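Local atomic coordinates of diaminopimelate decarboxylase (Methanocaldococcus jannaschii, PDB entry 1TWI), a protein that catalyses the pyridoxal 5'-phosphate-dependent decarboxylation of meso-diaminopimelate to L-lysine, the last step of the diaminopimelate pathway, and works as a homodimer. Residues M229-V232 and V233-E237; F131-S135 and I136-I140; T216-S219 and P220-E223. All coordinates share one frame; numbering follows the deposited sequence.

Interaction 1: residues M229-V232 and V233-E237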
loop_
_atom_site.group_PDB
_atom_site.type_symbol
_atom_site.label_atom_id
_atom_site.label_comp_id
_atom_site.label_asym_id
_atom_site.label_seq_id
_atom_site.Cartn_x
_atom_site.Cartn_y
_atom_site.Cartn_z
ATOM N N MET A 229 -33.388 11.017 -2.714
ATOM C CA MET A 229 -34.565 11.795 -2.389
ATOM C C MET A 229 -35.856 10.959 -2.513
ATOM O O MET A 229 -36.817 11.163 -1.732
ATOM C CB MET A 229 -34.620 13.082 -3.272
ATOM C CG MET A 229 -33.528 14.133 -2.913
ATOM S SD MET A 229 -33.519 14.623 -1.138
ATOM C CE MET A 229 -34.912 15.803 -1.071
ATOM N N ASP A 230 -35.913 10.052 -3.499
ATOM C CA ASP A 230 -37.087 9.198 -3.616
ATOM C C ASP A 230 -37.239 8.426 -2.298
ATOM O O ASP A 230 -38.357 8.170 -1.830
ATOM C CB ASP A 230 -36.930 8.151 -4.724
ATOM C CG ASP A 230 -37.087 8.737 -6.151
ATOM O OD1 ASP A 230 -37.511 9.891 -6.311
ATOM O OD2 ASP A 230 -36.789 7.990 -7.083
ATOM N N PHE A 231 -36.120 8.018 -1.703
ATOM C CA PHE A 231 -36.220 7.268 -0.440
ATOM C C PHE A 231 -36.675 8.200 0.704
ATOM O O PHE A 231 -37.400 7.770 1.623
ATOM C CB PHE A 231 -34.885 6.546 -0.112
ATOM C CG PHE A 231 -34.965 5.664 1.121
ATOM C CD1 PHE A 231 -35.778 4.539 1.114
ATOM C CD2 PHE A 231 -34.274 6.000 2.288
ATOM C CE1 PHE A 231 -35.926 3.718 2.281
ATOM C CE2 PHE A 231 -34.403 5.191 3.481
ATOM C CZ PHE A 231 -35.242 4.048 3.438
ATOM N N VAL A 232 -36.256 9.459 0.669
ATOM C CA VAL A 232 -36.700 10.408 1.703
ATOM C C VAL A 232 -38.228 10.552 1.581
ATOM O O VAL A 232 -38.948 10.668 2.594
ATOM C CB VAL A 232 -35.939 11.791 1.577
ATOM C CG1 VAL A 232 -36.438 12.773 2.598
ATOM C CG2 VAL A 232 -34.392 11.569 1.901
ATOM N N VAL A 233 -38.735 10.527 0.347
ATOM C CA VAL A 233 -40.201 10.607 0.151
ATOM C C VAL A 233 -40.827 9.332 0.744
ATOM O O VAL A 233 -41.810 9.410 1.494
ATOM C CB VAL A 233 -40.603 10.722 -1.360
ATOM C CG1 VAL A 233 -42.146 10.599 -1.511
ATOM C CG2 VAL A 233 -40.146 12.072 -1.916
ATOM N N GLU A 234 -40.281 8.167 0.411
ATOM C CA GLU A 234 -40.789 6.910 0.982
ATOM C C GLU A 234 -40.821 6.956 2.535
ATOM O O GLU A 234 -41.798 6.495 3.167
ATOM C CB GLU A 234 -39.947 5.727 0.507
ATOM C CG GLU A 234 -40.477 4.337 0.953
ATOM C CD GLU A 234 -39.607 3.155 0.465
ATOM O OE1 GLU A 234 -39.856 1.993 0.904
ATOM O OE2 GLU A 234 -38.670 3.361 -0.347
ATOM N N LEU A 235 -39.786 7.528 3.159
ATOM C CA LEU A 235 -39.772 7.634 4.617
ATOM C C LEU A 235 -40.900 8.557 5.093
ATOM O O LEU A 235 -41.596 8.271 6.075
ATOM C CB LEU A 235 -38.422 8.177 5.099
ATOM C CG LEU A 235 -37.288 7.163 5.084
ATOM C CD1 LEU A 235 -35.993 7.949 5.279
ATOM C CD2 LEU A 235 -37.460 6.095 6.207
ATOM N N LYS A 236 -41.079 9.666 4.396
ATOM C CA LYS A 236 -42.109 10.633 4.758
ATOM C C LYS A 236 -43.522 9.985 4.698
ATOM O O LYS A 236 -44.375 10.292 5.522
ATOM C CB LYS A 236 -42.044 11.842 3.819
ATOM C CG LYS A 236 -43.003 12.959 4.223
ATOM C CD LYS A 236 -42.504 13.616 5.481
ATOM C CE LYS A 236 -43.486 14.603 6.019
ATOM N NZ LYS A 236 -43.134 15.876 5.450
ATOM N N GLU A 237 -43.763 9.112 3.724
ATOM C CA GLU A 237 -45.039 8.401 3.656
ATOM C C GLU A 237 -45.227 7.535 4.918
ATOM O O GLU A 237 -46.373 7.238 5.320
ATOM C CB GLU A 237 -45.107 7.514 2.410
ATOM C CG GLU A 237 -45.216 8.324 1.110
ATOM C CD GLU A 237 -44.847 7.537 -0.155
ATOM O OE1 GLU A 237 -45.117 8.061 -1.258
ATOM O OE2 GLU A 237 -44.274 6.409 -0.072
#
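The last turns of helix 219-237, which links strands 202-208 and 244-246 of the TIM-barrel domain, bring Leu-235 over one face of the Phe-231 ring. Leu-235 CG is 4.2 Å from the ring centroid, 26° off the normal, a CH-pi contact. Leu-235 CD1 reaches Phe-231 CE2 at 3.7 Å. Phe-231 CG stands anti to the backbone N (chi1 -175°), beside the carbonyl carbon, on the side where Leu-235 of the next turn can lie over the ring. Glu-234 comes to the ring edge. Its extended chain brings OE2 to 3.4 Å from Phe-231 CD1, with the carboxylate plane 80° from the ring plane. Beneath the side chains runs a ladder of i to i+4 backbone bonds, among them Leu-235 N to Phe-231 O at 2.8 Å and Glu-234 N to Asp-230 O at 3.0 Å. Val-232 and Leu-235 pack on Val-207 of the barrel strand, and Phe-231 on Ile-193 of helix 188-198. Asp-230 OD1 hydrogen-bonds to the hydroxyl of Tyr-278. The ring is thus used in two ways. Its face takes an aliphatic neighbour, while its electropositive C-H edge meets a carboxylate oxygen, which is probably mildly favourable.

Interaction 2: residues F131-S135 and I136-I140; sequences FNVDS and ISELI
Ser-135 and Glu-138 make an N-cap contact where strand 130-133 turns into helix 136-149, the opening of a beta-alpha-beta unit of the barrel. Ser-135 is the N-cap. Its OG accepts from Glu-138 N at 3.1 Å, with an N-H...O angle of 162°. The torsion that puts OG between the backbone N and the carbonyl carbon (chi1 64°) turns the hydroxyl toward the first turn of the helix. Ser-135 O takes Leu-139 N at 3.0 Å and so begins the helical bonding. The extended side chain of Glu-138 reaches across to the end of the strand. Its OE1 accepts from Asp-134 N at 2.8 Å, the N-H arriving from above the carboxylate plane. OE2 lies 3.4 Å from Val-133 CA and is held by a salt bridge to Lys-115, whose NZ also hydrogen-bonds to Asn-132 O. The buried carboxylate is gripped at both oxygens, and the lysine probably stabilises its charge. Val-133 CG1 rests on Leu-139 CB at 4.0 Å. Asn-132, hydrogen-bonded to Asn-111, touches cofactor-binding Glu-290, its side chain about 6 Å from bound pyridoxal phosphate. Asp-134 has its own partners, Gly-181 N and Lys-310 of the second subunit, and Ser-137 OG hydrogen-bonds to His-308 ND1 of that subunit. The junction lies at the dimer interface. Strand 130-133 pairs with strand 153-160, where Val-133 and Leu-139 both touch Phe-157, while Ile-136 and Leu-139 pack against helix 188-198.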
loop_
_atom_site.group_PDB
_atom_site.type_symbol
_atom_site.label_atom_id
_atom_site.label_comp_id
_atom_site.label_asym_id
_atom_site.label_seq_id
_atom_site.Cartn_x
_atom_site.Cartn_y
_atom_site.Cartn_z
ATOM N N PHE A 131 -23.319 9.175 13.446
ATOM C CA PHE A 131 -22.656 7.981 12.962
ATOM C C PHE A 131 -23.508 7.690 11.666
ATOM O O PHE A 131 -24.766 7.658 11.741
ATOM C CB PHE A 131 -22.904 6.808 13.899
ATOM C CG PHE A 131 -22.123 6.895 15.181
ATOM C CD1 PHE A 131 -20.825 6.407 15.254
ATOM C CD2 PHE A 131 -22.697 7.497 16.316
ATOM C CE1 PHE A 131 -20.097 6.507 16.439
ATOM C CE2 PHE A 131 -21.976 7.614 17.534
ATOM C CZ PHE A 131 -20.677 7.114 17.593
ATOM N N ASN A 132 -22.857 7.475 10.511
ATOM C CA ASN A 132 -23.595 7.080 9.306
ATOM C C ASN A 132 -23.601 5.556 9.406
ATOM O O ASN A 132 -22.624 4.896 9.055
ATOM C CB ASN A 132 -22.860 7.546 8.039
ATOM C CG ASN A 132 -22.866 9.079 7.880
ATOM O OD1 ASN A 132 -23.724 9.776 8.449
ATOM N ND2 ASN A 132 -21.926 9.609 7.056
ATOM N N VAL A 133 -24.717 5.006 9.886
ATOM C CA VAL A 133 -24.871 3.574 10.153
ATOM C C VAL A 133 -24.825 2.745 8.925
ATOM O O VAL A 133 -25.554 3.004 7.978
ATOM C CB VAL A 133 -26.192 3.283 10.876
ATOM C CG1 VAL A 133 -26.381 1.770 11.064
ATOM C CG2 VAL A 133 -26.189 4.005 12.222
ATOM N N ASP A 134 -23.995 1.704 8.972
ATOM C CA ASP A 134 -23.765 0.895 7.800
ATOM C C ASP A 134 -24.557 -0.402 7.743
ATOM O O ASP A 134 -24.725 -0.973 6.669
ATOM C CB ASP A 134 -22.264 0.583 7.719
ATOM C CG ASP A 134 -21.921 -0.328 6.553
ATOM O OD1 ASP A 134 -21.985 -1.589 6.707
ATOM O OD2 ASP A 134 -21.612 0.229 5.462
ATOM N N SER A 135 -25.000 -0.863 8.915
ATOM C CA SER A 135 -25.697 -2.138 9.037
ATOM C C SER A 135 -26.602 -2.145 10.261
ATOM O O SER A 135 -26.464 -1.295 11.183
ATOM C CB SER A 135 -24.662 -3.282 9.174
ATOM O OG SER A 135 -23.927 -3.130 10.374
ATOM N N ILE A 136 -27.521 -3.107 10.294
ATOM C CA ILE A 136 -28.375 -3.182 11.447
ATOM C C ILE A 136 -27.526 -3.572 12.677
ATOM O O ILE A 136 -27.757 -3.080 13.778
ATOM C CB ILE A 136 -29.536 -4.163 11.181
ATOM C CG1 ILE A 136 -30.492 -3.449 10.168
ATOM C CG2 ILE A 136 -30.238 -4.481 12.512
ATOM C CD1 ILE A 136 -31.559 -4.371 9.463
ATOM N N SER A 137 -26.517 -4.411 12.453
ATOM C CA SER A 137 -25.625 -4.854 13.532
ATOM C C SER A 137 -25.008 -3.615 14.186
ATOM O O SER A 137 -24.957 -3.493 15.430
ATOM C CB SER A 137 -24.508 -5.711 12.942
ATOM O OG SER A 137 -23.643 -6.190 13.973
ATOM N N GLU A 138 -24.510 -2.692 13.350
ATOM C CA GLU A 138 -23.924 -1.451 13.896
ATOM C C GLU A 138 -24.990 -0.643 14.673
ATOM O O GLU A 138 -24.740 -0.137 15.775
ATOM C CB GLU A 138 -23.319 -0.573 12.768
ATOM C CG GLU A 138 -22.811 0.811 13.293
ATOM C CD GLU A 138 -22.415 1.744 12.164
ATOM O OE1 GLU A 138 -22.127 1.225 11.052
ATOM O OE2 GLU A 138 -22.380 2.978 12.408
ATOM N N LEU A 139 -26.190 -0.502 14.102
ATOM C CA LEU A 139 -27.251 0.251 14.799
ATOM C C LEU A 139 -27.463 -0.347 16.214
ATOM O O LEU A 139 -27.519 0.404 17.205
ATOM C CB LEU A 139 -28.610 0.197 14.028
ATOM C CG LEU A 139 -29.801 0.857 14.781
ATOM C CD1 LEU A 139 -29.607 2.374 14.877
ATOM C CD2 LEU A 139 -31.140 0.549 14.070
ATOM N N ILE A 140 -27.574 -1.671 16.293
ATOM C CA ILE A 140 -27.782 -2.355 17.594
ATOM C C ILE A 140 -26.615 -2.045 18.553
ATOM O O ILE A 140 -26.825 -1.652 19.718
ATOM C CB ILE A 140 -27.998 -3.913 17.369
ATOM C CG1 ILE A 140 -29.320 -4.123 16.585
ATOM C CG2 ILE A 140 -28.046 -4.714 18.750
ATOM C CD1 ILE A 140 -29.544 -5.567 16.175
#

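Interaction 3: residues T216-S219 and P220-E223; sequences TDIS and PFIE
A tight methyl contact joins Ile-218 and Ile-222 across the first turn of helix 219-237. Ile-218 CG2 meets Ile-222 CD1 at 3.5 Å, and the two side chains cross at about a right angle. The same residues are joined through the backbone, Ile-222 N giving to Ile-218 O at 3.1 Å. One residue on, Glu-223 N gives to Ser-219 O at 3.0 Å, with an N-H...O angle of 169°. Pro-220 CD lies 3.2 Å from Asp-217 O, and the Asp-217 side chain also packs against this carbon. The Phe-221 ring turns its edge to Ile-218 O, and its CD2 is 3.7 Å from Asp-217 O. The next shell holds the start of the helix through a side-chain cap. Asp-217 OD1 accepts from Ser-219 N at 2.7 Å, a capping bond in which the N-H comes in well out of the carboxylate plane. With CG anti to the backbone N (chi1 179°), the carboxylate extends past Ile-218 to this N-H. Ser-219 OG hydrogen-bonds to His-168 NE2, and Glu-223 OE2 forms a salt bridge with Lys-227 and accepts from Asn-164 N. Ile-218 and Phe-221 pack on Leu-267 of helix 264-276. The side chain of Phe-221 comes within about 4 Å of Gly-250, a cofactor-binding residue, and about 8 Å of bound pyridoxal phosphate, consistent with a second-shell place near the cofactor. Pro-220 has no N-H, so its place in the first turn costs the helix no backbone bond. The negative charge of Asp-217 probably interacts favourably with the positive N-terminal end of the helix dipole.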
loop_
_atom_site.group_PDB
_atom_site.type_symbol
_atom_site.label_atom_id
_atom_site.label_comp_id
_atom_site.label_asym_id
_atom_site.label_seq_id
_atom_site.Cartn_x
_atom_site.Cartn_y
_atom_site.Cartn_z
ATOM N N THR A 216 -15.963 11.605 -13.192
ATOM C CA THR A 216 -15.845 12.825 -13.977
ATOM C C THR A 216 -17.053 12.992 -14.916
ATOM O O THR A 216 -16.910 13.480 -16.027
ATOM C CB THR A 216 -14.541 12.801 -14.859
ATOM O OG1 THR A 216 -14.526 11.597 -15.633
ATOM C CG2 THR A 216 -13.280 12.820 -13.979
ATOM N N ASP A 217 -18.234 12.588 -14.457
ATOM C CA ASP A 217 -19.469 12.728 -15.230
ATOM C C ASP A 217 -20.457 13.128 -14.164
ATOM O O ASP A 217 -20.450 12.539 -13.089
ATOM C CB ASP A 217 -19.874 11.378 -15.835
ATOM C CG ASP A 217 -21.180 11.436 -16.639
ATOM O OD1 ASP A 217 -22.043 12.315 -16.425
ATOM O OD2 ASP A 217 -21.370 10.551 -17.500
ATOM N N ILE A 218 -21.312 14.104 -14.437
ATOM C CA ILE A 218 -22.291 14.532 -13.434
ATOM C C ILE A 218 -23.490 13.560 -13.337
ATOM O O ILE A 218 -24.219 13.532 -12.347
ATOM C CB ILE A 218 -22.807 15.943 -13.786
ATOM C CG1 ILE A 218 -21.890 17.016 -13.212
ATOM C CG2 ILE A 218 -24.211 16.140 -13.336
ATOM C CD1 ILE A 218 -21.550 16.917 -11.729
ATOM N N SER A 219 -23.662 12.736 -14.358
ATOM C CA SER A 219 -24.817 11.838 -14.426
ATOM C C SER A 219 -25.038 10.915 -13.195
ATOM O O SER A 219 -26.163 10.848 -12.650
ATOM C CB SER A 219 -24.675 11.003 -15.719
ATOM O OG SER A 219 -25.705 10.049 -15.868
ATOM N N PRO A 220 -23.991 10.188 -12.752
ATOM C CA PRO A 220 -24.134 9.288 -11.584
ATOM C C PRO A 220 -24.633 10.070 -10.340
ATOM O O PRO A 220 -25.441 9.573 -9.520
ATOM C CB PRO A 220 -22.723 8.752 -11.362
ATOM C CG PRO A 220 -22.024 8.971 -12.657
ATOM C CD PRO A 220 -22.606 10.228 -13.230
ATOM N N PHE A 221 -24.152 11.302 -10.207
ATOM C CA PHE A 221 -24.570 12.135 -9.083
ATOM C C PHE A 221 -26.035 12.534 -9.169
ATOM O O PHE A 221 -26.746 12.546 -8.153
ATOM C CB PHE A 221 -23.703 13.394 -8.970
ATOM C CG PHE A 221 -22.277 13.087 -8.641
ATOM C CD1 PHE A 221 -21.939 12.561 -7.399
ATOM C CD2 PHE A 221 -21.299 13.250 -9.586
ATOM C CE1 PHE A 221 -20.650 12.191 -7.111
ATOM C CE2 PHE A 221 -19.962 12.879 -9.320
ATOM C CZ PHE A 221 -19.636 12.355 -8.090
ATOM N N ILE A 222 -26.489 12.912 -10.357
ATOM C CA ILE A 222 -27.906 13.248 -10.515
ATOM C C ILE A 222 -28.742 11.988 -10.131
ATOM O O ILE A 222 -29.694 12.082 -9.368
ATOM C CB ILE A 222 -28.235 13.609 -12.026
ATOM C CG1 ILE A 222 -27.545 14.908 -12.433
ATOM C CG2 ILE A 222 -29.736 13.792 -12.209
ATOM C CD1 ILE A 222 -27.468 15.144 -13.976
ATOM N N GLU A 223 -28.377 10.818 -10.647
ATOM C CA GLU A 223 -29.149 9.602 -10.360
ATOM C C GLU A 223 -29.108 9.259 -8.855
ATOM O O GLU A 223 -30.110 8.847 -8.281
ATOM C CB GLU A 223 -28.612 8.429 -11.203
ATOM C CG GLU A 223 -29.324 7.084 -10.953
ATOM C CD GLU A 223 -30.764 7.055 -11.467
ATOM O OE1 GLU A 223 -31.201 7.996 -12.199
ATOM O OE2 GLU A 223 -31.455 6.060 -11.137
#

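Interactions 1 and 3 lie on the same helix, 219-237, with their centres 21 Å apart. Interaction 3 forms its N-terminal entry and interaction 1 a turn near its other end. Interaction 2 is a separate strand-to-helix junction of the same barrel domain. It is the buried contact; the other two are partly buried. Interactions 2 and 3 both use side-chain caps, a serine hydroxyl in one and an aspartate carboxylate in the other. Interaction 1 has no cap and relies on ring packing and regular helical bonds. Interaction 2 alone is touched by the second subunit. Interactions 2 and 3 approach the cofactor region, while interaction 1 lies away from it.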